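Local coordinates for penicillin-binding protein PbpB (Mycobacterium tuberculosis, PDB 6KGU), which cross-links peptidoglycan during cell-wall biogenesis as a penicillin-binding transpeptidase, and is bound by beta-lactams such as aztreonam, at residues Q292-S296 against D306-G311; M313-G319 against L557-T562. All blocks are in the same frame, centred on the assembly; numbering follows the deposited sequence.

Contact 1: residues Q292-S296 against D306-G311; sequences QVPGS and DAWEHG
A beta-hairpin beside the antibiotic pocket of the transpeptidase domain is closed at its base by the contact of Gly295 with Asp306 and His310. The backbone N of Asp306 donates to Gly295 O at 3.1 Å. This bond is nearly straight, 165° at the hydrogen. The imidazole of His310 lies against the other loop. Gly295 CA sits over one ring face, displaced toward the rim, and makes a CH-pi contact 3.9 Å from the ring centroid. The CE1 corner of the ring reaches two carbonyls. Val293 O lies at the edge, in the ring plane, 3.2 Å from His310 CE1. Pro294 O approaches the same carbon obliquely. Both ring nitrogens are bonded within 306-311, which fixes the rotation of the ring. His310 NE2 donates to Asp306 OD2 at 2.7 Å, on the anti lone pair of that oxygen, and His310 ND1 donates to Gly311 O at 2.6 Å. Both acceptors lie close to the ring plane. Acceptors at both ring nitrogens are consistent with a doubly protonated imidazole, which would probably carry positive charge beside the carboxylate. With chi1 at 68°, His310 CG stands between its own backbone N and carbonyl carbon, and this turns the ring toward Gly295. The backbone is close here too, with Gly295 CA 3.2 Å from His310 O. Val293 CG1 adds a looser contact to the carboxylate of Asp306. That carboxylate also bonds Ser325 OG and Val327 N, so it ties the hairpin base to the start of helix 326-336. Val293 and Pro294 pack on the same helix. Ala307 touches the bound aztreonam. The arrangement is that of a hairpin base, where the loops flanking strands 296-299 and 302-305 meet at the wall of a transpeptidase active site.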
loop_
_atom_site.group_PDB
_atom_site.type_symbol
_atom_site.label_atom_id
_atom_site.label_comp_id
_atom_site.label_asym_id
_atom_site.label_seq_id
_atom_site.Cartn_x
_atom_site.Cartn_y
_atom_site.Cartn_z
ATOM N N GLN A 292 -15.545 -9.863 -26.345
ATOM C CA GLN A 292 -16.245 -11.141 -26.265
ATOM C C GLN A 292 -15.405 -12.045 -25.372
ATOM O O GLN A 292 -14.329 -12.495 -25.779
ATOM C CB GLN A 292 -16.443 -11.766 -27.649
ATOM C CG GLN A 292 -17.198 -10.877 -28.657
ATOM C CD GLN A 292 -18.554 -10.420 -28.123
ATOM O OE1 GLN A 292 -19.291 -11.195 -27.518
ATOM N NE2 GLN A 292 -18.875 -9.144 -28.333
ATOM N N VAL A 293 -15.880 -12.304 -24.158
ATOM C CA VAL A 293 -15.029 -12.922 -23.147
ATOM C C VAL A 293 -15.599 -14.300 -22.803
ATOM O O VAL A 293 -16.668 -14.392 -22.185
ATOM C CB VAL A 293 -14.911 -12.027 -21.906
ATOM C CG1 VAL A 293 -13.908 -12.606 -20.892
ATOM C CG2 VAL A 293 -14.505 -10.595 -22.339
ATOM N N PRO A 294 -14.936 -15.385 -23.188
ATOM C CA PRO A 294 -15.391 -16.724 -22.787
ATOM C C PRO A 294 -15.107 -16.994 -21.318
ATOM O O PRO A 294 -14.352 -16.285 -20.652
ATOM C CB PRO A 294 -14.572 -17.666 -23.676
ATOM C CG PRO A 294 -13.342 -16.877 -24.024
ATOM C CD PRO A 294 -13.802 -15.439 -24.130
ATOM N N GLY A 295 -15.698 -18.083 -20.824
ATOM C CA GLY A 295 -15.537 -18.440 -19.423
ATOM C C GLY A 295 -14.166 -18.981 -19.094
ATOM O O GLY A 295 -13.765 -18.965 -17.925
ATOM N N SER A 296 -13.442 -19.469 -20.092
ATOM C CA SER A 296 -12.111 -19.991 -19.847
ATOM C C SER A 296 -11.366 -19.985 -21.161
ATOM O O SER A 296 -11.975 -19.971 -22.229
ATOM C CB SER A 296 -12.152 -21.406 -19.248
ATOM O OG SER A 296 -13.001 -22.244 -20.003
ATOM N N ASP A 306 -12.534 -17.824 -15.284
ATOM C CA ASP A 306 -12.996 -16.726 -14.452
ATOM C C ASP A 306 -13.571 -17.262 -13.138
ATOM O O ASP A 306 -13.866 -18.447 -12.996
ATOM C CB ASP A 306 -14.019 -15.889 -15.214
ATOM C CG ASP A 306 -13.354 -14.897 -16.184
ATOM O OD1 ASP A 306 -12.119 -14.716 -16.108
ATOM O OD2 ASP A 306 -14.068 -14.286 -16.997
ATOM N N ALA A 307 -13.707 -16.379 -12.156
ATOM C CA ALA A 307 -14.168 -16.811 -10.840
ATOM C C ALA A 307 -15.667 -17.089 -10.791
ATOM O O ALA A 307 -16.189 -17.409 -9.716
ATOM C CB ALA A 307 -13.811 -15.769 -9.782
ATOM N N TRP A 308 -16.372 -16.945 -11.910
ATOM C CA TRP A 308 -17.778 -17.307 -12.000
ATOM C C TRP A 308 -17.964 -18.017 -13.330
ATOM O O TRP A 308 -17.223 -17.770 -14.280
ATOM C CB TRP A 308 -18.723 -16.085 -11.863
ATOM C CG TRP A 308 -18.576 -15.014 -12.933
ATOM C CD1 TRP A 308 -19.456 -14.748 -13.953
ATOM C CD2 TRP A 308 -17.509 -14.058 -13.065
ATOM N NE1 TRP A 308 -18.990 -13.703 -14.720
ATOM C CE2 TRP A 308 -17.799 -13.262 -14.198
ATOM C CE3 TRP A 308 -16.333 -13.804 -12.341
ATOM C CZ2 TRP A 308 -16.950 -12.227 -14.630
ATOM C CZ3 TRP A 308 -15.487 -12.769 -12.769
ATOM C CH2 TRP A 308 -15.808 -11.992 -13.902
ATOM N N GLU A 309 -18.918 -18.938 -13.382
ATOM C CA GLU A 309 -19.139 -19.676 -14.617
ATOM C C GLU A 309 -19.932 -18.792 -15.576
ATOM O O GLU A 309 -20.912 -18.157 -15.175
ATOM C CB GLU A 309 -19.865 -20.999 -14.336
ATOM C CG GLU A 309 -19.475 -22.163 -15.283
ATOM C CD GLU A 309 -18.055 -22.684 -15.070
ATOM O OE1 GLU A 309 -17.530 -22.519 -13.950
ATOM O OE2 GLU A 309 -17.465 -23.272 -16.015
ATOM N N HIS A 310 -19.480 -18.705 -16.828
ATOM C CA HIS A 310 -20.201 -17.891 -17.801
ATOM C C HIS A 310 -19.782 -18.291 -19.204
ATOM O O HIS A 310 -18.675 -18.794 -19.418
ATOM C CB HIS A 310 -20.000 -16.370 -17.576
ATOM C CG HIS A 310 -18.609 -15.855 -17.840
ATOM N ND1 HIS A 310 -18.136 -15.581 -19.107
ATOM C CD2 HIS A 310 -17.618 -15.486 -16.989
ATOM C CE1 HIS A 310 -16.906 -15.102 -19.029
ATOM N NE2 HIS A 310 -16.565 -15.035 -17.753
ATOM N N GLY A 311 -20.702 -18.103 -20.151
ATOM C CA GLY A 311 -20.392 -18.257 -21.559
ATOM C C GLY A 311 -19.741 -16.996 -22.086
ATOM O O GLY A 311 -19.289 -16.136 -21.325
#

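Contact 2: residues M313-G319 against L557-T562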
loop_
_atom_site.group_PDB
_atom_site.type_symbol
_atom_site.label_atom_id
_atom_site.label_comp_id
_atom_site.label_asym_id
_atom_site.label_seq_id
_atom_site.Cartn_x
_atom_site.Cartn_y
_atom_site.Cartn_z
ATOM N N MET A 313 -19.370 -13.515 -22.902
ATOM C CA MET A 313 -20.028 -12.318 -22.405
ATOM C C MET A 313 -19.509 -11.069 -23.106
ATOM O O MET A 313 -18.294 -10.914 -23.282
ATOM C CB MET A 313 -19.808 -12.164 -20.898
ATOM C CG MET A 313 -20.603 -13.147 -20.045
ATOM S SD MET A 313 -22.355 -12.722 -20.021
ATOM C CE MET A 313 -22.974 -13.710 -21.342
ATOM N N PRO A 314 -20.422 -10.131 -23.488
ATOM C CA PRO A 314 -20.015 -8.841 -24.077
ATOM C C PRO A 314 -19.564 -7.835 -23.020
ATOM O O PRO A 314 -20.126 -6.745 -22.881
ATOM C CB PRO A 314 -21.294 -8.400 -24.800
ATOM C CG PRO A 314 -22.408 -8.932 -23.891
ATOM C CD PRO A 314 -21.884 -10.243 -23.333
ATOM N N TYR A 315 -18.550 -8.212 -22.232
ATOM C CA TYR A 315 -17.950 -7.259 -21.310
ATOM C C TYR A 315 -17.234 -6.172 -22.101
ATOM O O TYR A 315 -16.565 -6.448 -23.098
ATOM C CB TYR A 315 -16.955 -7.952 -20.368
ATOM C CG TYR A 315 -17.561 -9.041 -19.501
ATOM C CD1 TYR A 315 -18.834 -8.900 -18.957
ATOM C CD2 TYR A 315 -16.860 -10.212 -19.236
ATOM C CE1 TYR A 315 -19.391 -9.905 -18.173
ATOM C CE2 TYR A 315 -17.410 -11.219 -18.460
ATOM C CZ TYR A 315 -18.672 -11.061 -17.934
ATOM O OH TYR A 315 -19.216 -12.065 -17.164
ATOM N N THR A 316 -17.383 -4.933 -21.664
ATOM C CA THR A 316 -16.490 -3.904 -22.160
ATOM C C THR A 316 -15.119 -4.068 -21.514
ATOM O O THR A 316 -14.944 -4.806 -20.544
ATOM C CB THR A 316 -17.020 -2.504 -21.858
ATOM O OG1 THR A 316 -17.165 -2.355 -20.439
ATOM C CG2 THR A 316 -18.367 -2.253 -22.568
ATOM N N THR A 317 -14.135 -3.358 -22.064
ATOM C CA THR A 317 -12.839 -3.270 -21.405
ATOM C C THR A 317 -13.002 -2.772 -19.971
ATOM O O THR A 317 -12.434 -3.338 -19.028
ATOM C CB THR A 317 -11.928 -2.359 -22.225
ATOM O OG1 THR A 317 -11.640 -3.011 -23.468
ATOM C CG2 THR A 317 -10.642 -2.053 -21.496
ATOM N N THR A 318 -13.809 -1.726 -19.790
ATOM C CA THR A 318 -14.149 -1.269 -18.439
ATOM C C THR A 318 -14.692 -2.410 -17.584
ATOM O O THR A 318 -14.224 -2.637 -16.461
ATOM C CB THR A 318 -15.147 -0.112 -18.538
ATOM O OG1 THR A 318 -14.467 1.028 -19.077
ATOM C CG2 THR A 318 -15.737 0.255 -17.170
ATOM N N GLY A 319 -15.639 -3.180 -18.126
ATOM C CA GLY A 319 -16.207 -4.283 -17.376
ATOM C C GLY A 319 -15.227 -5.396 -17.059
ATOM O O GLY A 319 -15.379 -6.086 -16.049
ATOM N N LEU A 557 -21.284 3.928 -15.645
ATOM C CA LEU A 557 -20.361 3.267 -16.559
ATOM C C LEU A 557 -20.969 1.959 -17.042
ATOM O O LEU A 557 -21.719 1.290 -16.321
ATOM C CB LEU A 557 -19.014 3.006 -15.874
ATOM C CG LEU A 557 -18.210 4.188 -15.298
ATOM C CD1 LEU A 557 -18.796 4.753 -13.996
ATOM C CD2 LEU A 557 -16.763 3.800 -15.054
ATOM N N VAL A 558 -20.647 1.587 -18.276
ATOM C CA VAL A 558 -21.128 0.340 -18.853
ATOM C C VAL A 558 -20.021 -0.703 -18.773
ATOM O O VAL A 558 -18.965 -0.563 -19.411
ATOM C CB VAL A 558 -21.604 0.522 -20.299
ATOM C CG1 VAL A 558 -22.058 -0.820 -20.840
ATOM C CG2 VAL A 558 -22.737 1.559 -20.355
ATOM N N LEU A 559 -20.287 -1.760 -18.011
ATOM C CA LEU A 559 -19.393 -2.897 -17.841
ATOM C C LEU A 559 -19.759 -4.064 -18.737
ATOM O O LEU A 559 -18.894 -4.886 -19.073
ATOM C CB LEU A 559 -19.420 -3.387 -16.386
ATOM C CG LEU A 559 -18.867 -2.513 -15.247
ATOM C CD1 LEU A 559 -19.638 -1.198 -15.087
ATOM C CD2 LEU A 559 -18.880 -3.311 -13.927
ATOM N N GLN A 560 -21.029 -4.147 -19.115
ATOM C CA GLN A 560 -21.556 -5.263 -19.883
ATOM C C GLN A 560 -22.516 -4.684 -20.908
ATOM O O GLN A 560 -23.455 -3.972 -20.541
ATOM C CB GLN A 560 -22.261 -6.251 -18.957
ATOM C CG GLN A 560 -22.663 -7.556 -19.564
ATOM C CD GLN A 560 -23.357 -8.447 -18.540
ATOM O OE1 GLN A 560 -22.902 -8.579 -17.402
ATOM N NE2 GLN A 560 -24.472 -9.047 -18.939
ATOM N N ALA A 561 -22.260 -4.960 -22.177
ATOM C CA ALA A 561 -23.058 -4.438 -23.272
ATOM C C ALA A 561 -24.257 -5.363 -23.494
ATOM O O ALA A 561 -24.607 -6.163 -22.623
ATOM C CB ALA A 561 -22.181 -4.292 -24.522
ATOM N N THR A 562 -24.887 -5.274 -24.658
ATOM C CA THR A 562 -25.932 -6.219 -25.044
ATOM C C THR A 562 -25.283 -7.495 -25.570
ATOM O O THR A 562 -25.720 -8.605 -25.258
ATOM C CB THR A 562 -26.876 -5.618 -26.122
ATOM O OG1 THR A 562 -27.446 -4.394 -25.633
ATOM C CG2 THR A 562 -28.004 -6.589 -26.476
HETATM O O HOH W 1 -21.625 -10.921 -15.516
#
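Thr316 OG1 donates to Val558 O at 2.7 Å and accepts from Gly319 N at 2.9 Å. One hydroxyl thus grips the C-terminal tail and also N-caps helix 317-323. A chi1 of 59° turns OG1 so that it faces both partners together. Two backbone bonds follow. Ala561 N donates to Pro314 O at 2.9 Å, in an almost straight bond, 175° at the hydrogen. Thr316 N donates to Leu559 O at 3.0 Å, from well above the carbonyl plane. Together they form a single beta bridge between Tyr315 and Gln560. Leu559 O also receives Gly319 CA at 3.2 Å, in a CA-H...O contact. Farther out, Gln560 OE1 meets the edge of the Tyr315 ring, in its plane, 3.8 Å from Tyr315 CE1. The amide is turned 68° from the ring. A water joins Gln560 OE1 to Tyr315 OH, which has a further partner in Trp308. Leu559 CB lies 3.5 Å from Gly319 CA, and Pro314 CB packs 4.2 Å from Ala561 CB. Gln451 and Gln458 bond the tail as well. Across this contact the tail is held chiefly through the carbonyls of Val558 and Leu559 and the N-H of Ala561, with limited apolar packing beside them.

Contact 1 and contact 2 follow one another along the chain, and their centres are about 13 Å apart. Residue Val312 alone separates 306-311 from 313-319. They touch directly. Val293 N lies 2.9 Å from Met313 O, a probable hydrogen bond, and Trp308 NE1 lies 3.0 Å from Tyr315 OH, another. The Tyr315 ring packs on Val293 and meets the His310 ring edge-to-face. Tyr315 therefore joins the hairpin base to the C-terminal tail. Contact 1 is nearer the pocket: the side chain of Asp306 is about 7 Å from bound aztreonam and about 9 Å from that of Ser269, the probable acylated serine. The Leu559 side chain of contact 2 is about 11 Å from the ligand.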